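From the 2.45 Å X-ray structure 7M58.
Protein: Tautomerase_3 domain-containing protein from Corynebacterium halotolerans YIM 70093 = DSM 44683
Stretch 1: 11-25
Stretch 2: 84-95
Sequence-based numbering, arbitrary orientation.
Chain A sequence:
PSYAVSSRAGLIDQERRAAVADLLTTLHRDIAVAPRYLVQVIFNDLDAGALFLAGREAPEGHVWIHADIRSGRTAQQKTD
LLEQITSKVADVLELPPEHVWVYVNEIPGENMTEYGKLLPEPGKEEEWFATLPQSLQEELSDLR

Stretch 1 11-25: LIDQERRAAVADLLT
Stretch 2 (84-95) QITSKVADVLEL

Two helices that pack nearly antiparallel can be read as a ladder of paired residues, and this tautomerase-family protein offers a compact example. Residues 14-25 and 84-92 are helical, with phi/psi near -65/-40; their N-to-C directions differ by 158° and their axes approach to 10.3 Å. The register advances by four residues on one helix as it retreats by four on the other: the CA atoms of Arg16 and Leu93 lie 7.1 Å apart, those of Val20 and Val89 6.6 Å, and those of Leu24 and Ile85 7.1 Å.

Apolar packing carries most of the contact, which buries 601 Å² in total. Leu23 (chi1 t, chi2 p) points toward the partner helix and sets CD2 3.8 Å from Val89 CG2 and 3.8 Å from Val92 CG2. The same CD2 lies 3.5 Å from Lys88 CB, although the lysine's end leads away. Leu24 (m, t) leaves its backbone sideways, yet its CD2 reaches to 4.0 Å from Ile85 CG2 and 3.9 Å from Val89 CG2. Val20 (t) places CG2 3.9 Å from Val92 CG1 and 3.7 Å from Leu93 CD2. Leu93 (m, t) also meets the loop before the first helix, its CD2 lying 4.0 Å from Ile12 CG2.

Polar contact is confined to one end, where a Schellman motif turns the second stretch out of its helix. Glu94 has phi/psi of 53/55; its N bonds to Asp91 O at 3.0 Å, and Leu95 N to Ala90 O at 2.8 Å. Its side chain (chi1 m, chi2 t) forms a salt bridge with Arg16 (chi1 m, chi2 -132°, chi3 t): Arg16 NH2 donates to Glu94 OE2 at 3.3 Å, and Arg16 NH1 adds a weak bond to Glu94 OE2 at 3.4 Å. The carboxylate oxygen thus meets the guanidinium edge, near its plane.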

# COMPACT_ATOMS: atom_id res chain seq x y z
N LEU A 11 -19.51 1.75 -6.33
CA LEU A 11 -20.04 2.10 -5.02
C LEU A 11 -19.98 3.60 -4.78
O LEU A 11 -20.90 4.17 -4.19
CB LEU A 11 -19.32 1.35 -3.91
CG LEU A 11 -19.75 1.77 -2.50
CD1 LEU A 11 -21.17 1.28 -2.23
CD2 LEU A 11 -18.78 1.20 -1.47
N ILE A 12 -18.90 4.25 -5.19
CA ILE A 12 -18.73 5.67 -4.94
C ILE A 12 -18.83 6.39 -6.28
O ILE A 12 -17.88 6.38 -7.07
CB ILE A 12 -17.41 5.96 -4.23
CG1 ILE A 12 -17.25 4.99 -3.05
CG2 ILE A 12 -17.38 7.42 -3.78
CD1 ILE A 12 -15.98 5.14 -2.19
N ASP A 13 -20.01 6.99 -6.54
CA ASP A 13 -20.25 8.09 -7.48
C ASP A 13 -19.05 8.97 -7.75
O ASP A 13 -18.20 9.14 -6.87
CB ASP A 13 -21.31 9.05 -6.91
CG ASP A 13 -22.66 8.84 -7.47
OD1 ASP A 13 -22.78 8.06 -8.42
OD2 ASP A 13 -23.60 9.44 -6.91
N GLN A 14 -19.01 9.63 -8.90
CA GLN A 14 -18.03 10.70 -9.04
C GLN A 14 -18.33 11.86 -8.09
O GLN A 14 -17.39 12.49 -7.57
CB GLN A 14 -17.95 11.18 -10.48
CG GLN A 14 -16.88 12.24 -10.68
CD GLN A 14 -15.49 11.75 -10.28
OE1 GLN A 14 -15.09 10.63 -10.60
NE2 GLN A 14 -14.76 12.58 -9.56
N GLU A 15 -19.60 12.16 -7.82
CA GLU A 15 -19.87 13.29 -6.94
C GLU A 15 -19.74 12.93 -5.46
O GLU A 15 -19.52 13.83 -4.64
CB GLU A 15 -21.27 13.86 -7.16
CG GLU A 15 -22.32 13.32 -6.21
CD GLU A 15 -23.72 13.84 -6.53
OE1 GLU A 15 -23.96 15.03 -6.21
OE2 GLU A 15 -24.56 13.07 -7.06
N ARG A 16 -19.87 11.65 -5.12
CA ARG A 16 -19.60 11.17 -3.78
C ARG A 16 -18.11 10.96 -3.59
O ARG A 16 -17.59 11.13 -2.49
CB ARG A 16 -20.36 9.85 -3.61
CG ARG A 16 -21.90 9.97 -3.60
CD ARG A 16 -22.71 9.26 -2.51
NE ARG A 16 -24.12 9.65 -2.56
CZ ARG A 16 -25.09 9.09 -1.82
NH1 ARG A 16 -24.82 8.04 -1.04
NH2 ARG A 16 -26.35 9.53 -1.92
N ARG A 17 -17.37 10.66 -4.66
CA ARG A 17 -15.90 10.73 -4.62
C ARG A 17 -15.44 12.14 -4.31
O ARG A 17 -14.48 12.33 -3.57
CB ARG A 17 -15.27 10.30 -5.95
CG ARG A 17 -15.23 8.83 -6.30
CD ARG A 17 -14.54 8.74 -7.66
NE ARG A 17 -14.27 7.38 -8.13
CZ ARG A 17 -13.79 7.09 -9.34
NH1 ARG A 17 -13.54 8.07 -10.21
NH2 ARG A 17 -13.55 5.84 -9.68
N ALA A 18 -16.08 13.13 -4.93
CA ALA A 18 -15.73 14.52 -4.67
C ALA A 18 -16.01 14.88 -3.22
O ALA A 18 -15.21 15.57 -2.57
CB ALA A 18 -16.52 15.43 -5.61
N ALA A 19 -17.13 14.40 -2.68
CA ALA A 19 -17.49 14.69 -1.29
C ALA A 19 -16.55 13.97 -0.32
O ALA A 19 -16.18 14.54 0.71
CB ALA A 19 -18.95 14.29 -1.03
N VAL A 20 -16.18 12.73 -0.63
CA VAL A 20 -15.26 11.99 0.24
C VAL A 20 -13.89 12.67 0.25
O VAL A 20 -13.28 12.86 1.31
CB VAL A 20 -15.16 10.52 -0.20
CG1 VAL A 20 -13.95 9.87 0.47
CG2 VAL A 20 -16.44 9.75 0.12
N ALA A 21 -13.38 13.03 -0.93
CA ALA A 21 -12.11 13.73 -1.01
C ALA A 21 -12.15 15.04 -0.24
O ALA A 21 -11.20 15.37 0.49
CB ALA A 21 -11.74 13.97 -2.47
N ASP A 22 -13.24 15.80 -0.37
CA ASP A 22 -13.36 17.06 0.38
C ASP A 22 -13.37 16.81 1.89
O ASP A 22 -12.76 17.56 2.65
CB ASP A 22 -14.62 17.80 -0.03
CG ASP A 22 -14.78 19.14 0.70
OD1 ASP A 22 -14.15 20.14 0.29
OD2 ASP A 22 -15.51 19.18 1.72
N LEU A 23 -14.07 15.76 2.33
CA LEU A 23 -14.14 15.47 3.76
C LEU A 23 -12.79 15.00 4.31
O LEU A 23 -12.29 15.56 5.29
CB LEU A 23 -15.23 14.43 4.02
CG LEU A 23 -15.25 13.70 5.36
CD1 LEU A 23 -15.58 14.66 6.46
CD2 LEU A 23 -16.26 12.55 5.32
N LEU A 24 -12.17 14.00 3.67
CA LEU A 24 -10.87 13.52 4.14
C LEU A 24 -9.86 14.67 4.19
O LEU A 24 -9.13 14.82 5.18
CB LEU A 24 -10.34 12.38 3.26
CG LEU A 24 -11.07 11.02 3.24
CD1 LEU A 24 -10.48 10.07 2.19
CD2 LEU A 24 -11.16 10.32 4.59
N THR A 25 -9.82 15.50 3.15
CA THR A 25 -8.89 16.62 3.13
C THR A 25 -9.21 17.61 4.24
O THR A 25 -8.31 18.25 4.80
CB THR A 25 -8.94 17.30 1.75
OG1 THR A 25 -8.49 16.39 0.74
CG2 THR A 25 -8.10 18.54 1.73
N GLN A 84 -12.90 9.70 13.44
CA GLN A 84 -13.67 10.65 12.67
C GLN A 84 -13.78 10.24 11.20
O GLN A 84 -14.80 10.52 10.56
CB GLN A 84 -13.05 12.03 12.83
CG GLN A 84 -13.27 12.59 14.23
CD GLN A 84 -13.14 14.11 14.28
OE1 GLN A 84 -13.16 14.79 13.25
NE2 GLN A 84 -12.93 14.64 15.48
N ILE A 85 -12.75 9.58 10.65
CA ILE A 85 -12.84 9.08 9.28
C ILE A 85 -13.88 7.98 9.18
O ILE A 85 -14.73 7.99 8.29
CB ILE A 85 -11.46 8.60 8.80
CG1 ILE A 85 -10.56 9.80 8.53
CG2 ILE A 85 -11.60 7.74 7.55
CD1 ILE A 85 -9.09 9.46 8.37
N THR A 86 -13.83 7.01 10.10
CA THR A 86 -14.85 5.97 10.13
C THR A 86 -16.23 6.57 10.25
O THR A 86 -17.16 6.15 9.55
CB THR A 86 -14.59 4.98 11.28
OG1 THR A 86 -13.22 4.54 11.25
CG2 THR A 86 -15.52 3.77 11.22
N SER A 87 -16.36 7.62 11.07
CA SER A 87 -17.68 8.17 11.34
C SER A 87 -18.21 8.98 10.16
O SER A 87 -19.30 8.70 9.65
CB SER A 87 -17.61 9.06 12.58
OG SER A 87 -17.59 8.29 13.76
N LYS A 88 -17.44 9.94 9.69
CA LYS A 88 -17.95 10.89 8.71
C LYS A 88 -18.05 10.30 7.31
O LYS A 88 -18.94 10.68 6.55
CB LYS A 88 -17.07 12.15 8.72
CG LYS A 88 -16.90 12.75 10.08
CD LYS A 88 -18.23 13.17 10.61
CE LYS A 88 -18.10 14.13 11.79
NZ LYS A 88 -17.09 15.22 11.55
N VAL A 89 -17.14 9.37 6.97
CA VAL A 89 -17.22 8.72 5.67
C VAL A 89 -18.41 7.76 5.62
O VAL A 89 -19.09 7.64 4.59
CB VAL A 89 -15.90 8.00 5.36
CG1 VAL A 89 -16.05 7.08 4.16
CG2 VAL A 89 -14.78 9.00 5.19
N ALA A 90 -18.67 7.05 6.72
CA ALA A 90 -19.85 6.20 6.76
C ALA A 90 -21.13 7.02 6.54
O ALA A 90 -22.00 6.61 5.77
CB ALA A 90 -19.92 5.43 8.08
N ASP A 91 -21.24 8.17 7.20
CA ASP A 91 -22.40 9.04 6.96
C ASP A 91 -22.41 9.59 5.53
O ASP A 91 -23.46 9.56 4.87
CB ASP A 91 -22.47 10.17 8.00
CG ASP A 91 -23.92 10.68 8.22
OD1 ASP A 91 -24.90 9.95 7.91
OD2 ASP A 91 -24.08 11.80 8.76
N VAL A 92 -21.27 10.07 5.03
CA VAL A 92 -21.25 10.66 3.68
C VAL A 92 -21.66 9.63 2.63
O VAL A 92 -22.37 9.96 1.68
CB VAL A 92 -19.86 11.26 3.39
CG1 VAL A 92 -19.57 11.27 1.92
CG2 VAL A 92 -19.80 12.66 3.92
N LEU A 93 -21.25 8.37 2.80
CA LEU A 93 -21.60 7.32 1.86
C LEU A 93 -22.89 6.59 2.22
O LEU A 93 -23.30 5.69 1.49
CB LEU A 93 -20.46 6.30 1.75
CG LEU A 93 -19.11 6.78 1.22
CD1 LEU A 93 -18.06 5.66 1.30
CD2 LEU A 93 -19.22 7.34 -0.19
N GLU A 94 -23.55 6.98 3.31
CA GLU A 94 -24.75 6.30 3.81
C GLU A 94 -24.49 4.80 3.99
O GLU A 94 -25.19 3.94 3.45
CB GLU A 94 -25.95 6.57 2.90
CG GLU A 94 -26.17 8.07 2.65
CD GLU A 94 -27.51 8.39 2.01
OE1 GLU A 94 -28.43 8.83 2.73
OE2 GLU A 94 -27.64 8.22 0.77
N LEU A 95 -23.45 4.50 4.75
CA LEU A 95 -22.98 3.18 5.12
C LEU A 95 -22.98 3.06 6.65
O LEU A 95 -22.91 4.07 7.35
CB LEU A 95 -21.56 2.96 4.59
CG LEU A 95 -21.42 2.65 3.12
CD1 LEU A 95 -19.95 2.40 2.79
CD2 LEU A 95 -22.31 1.46 2.77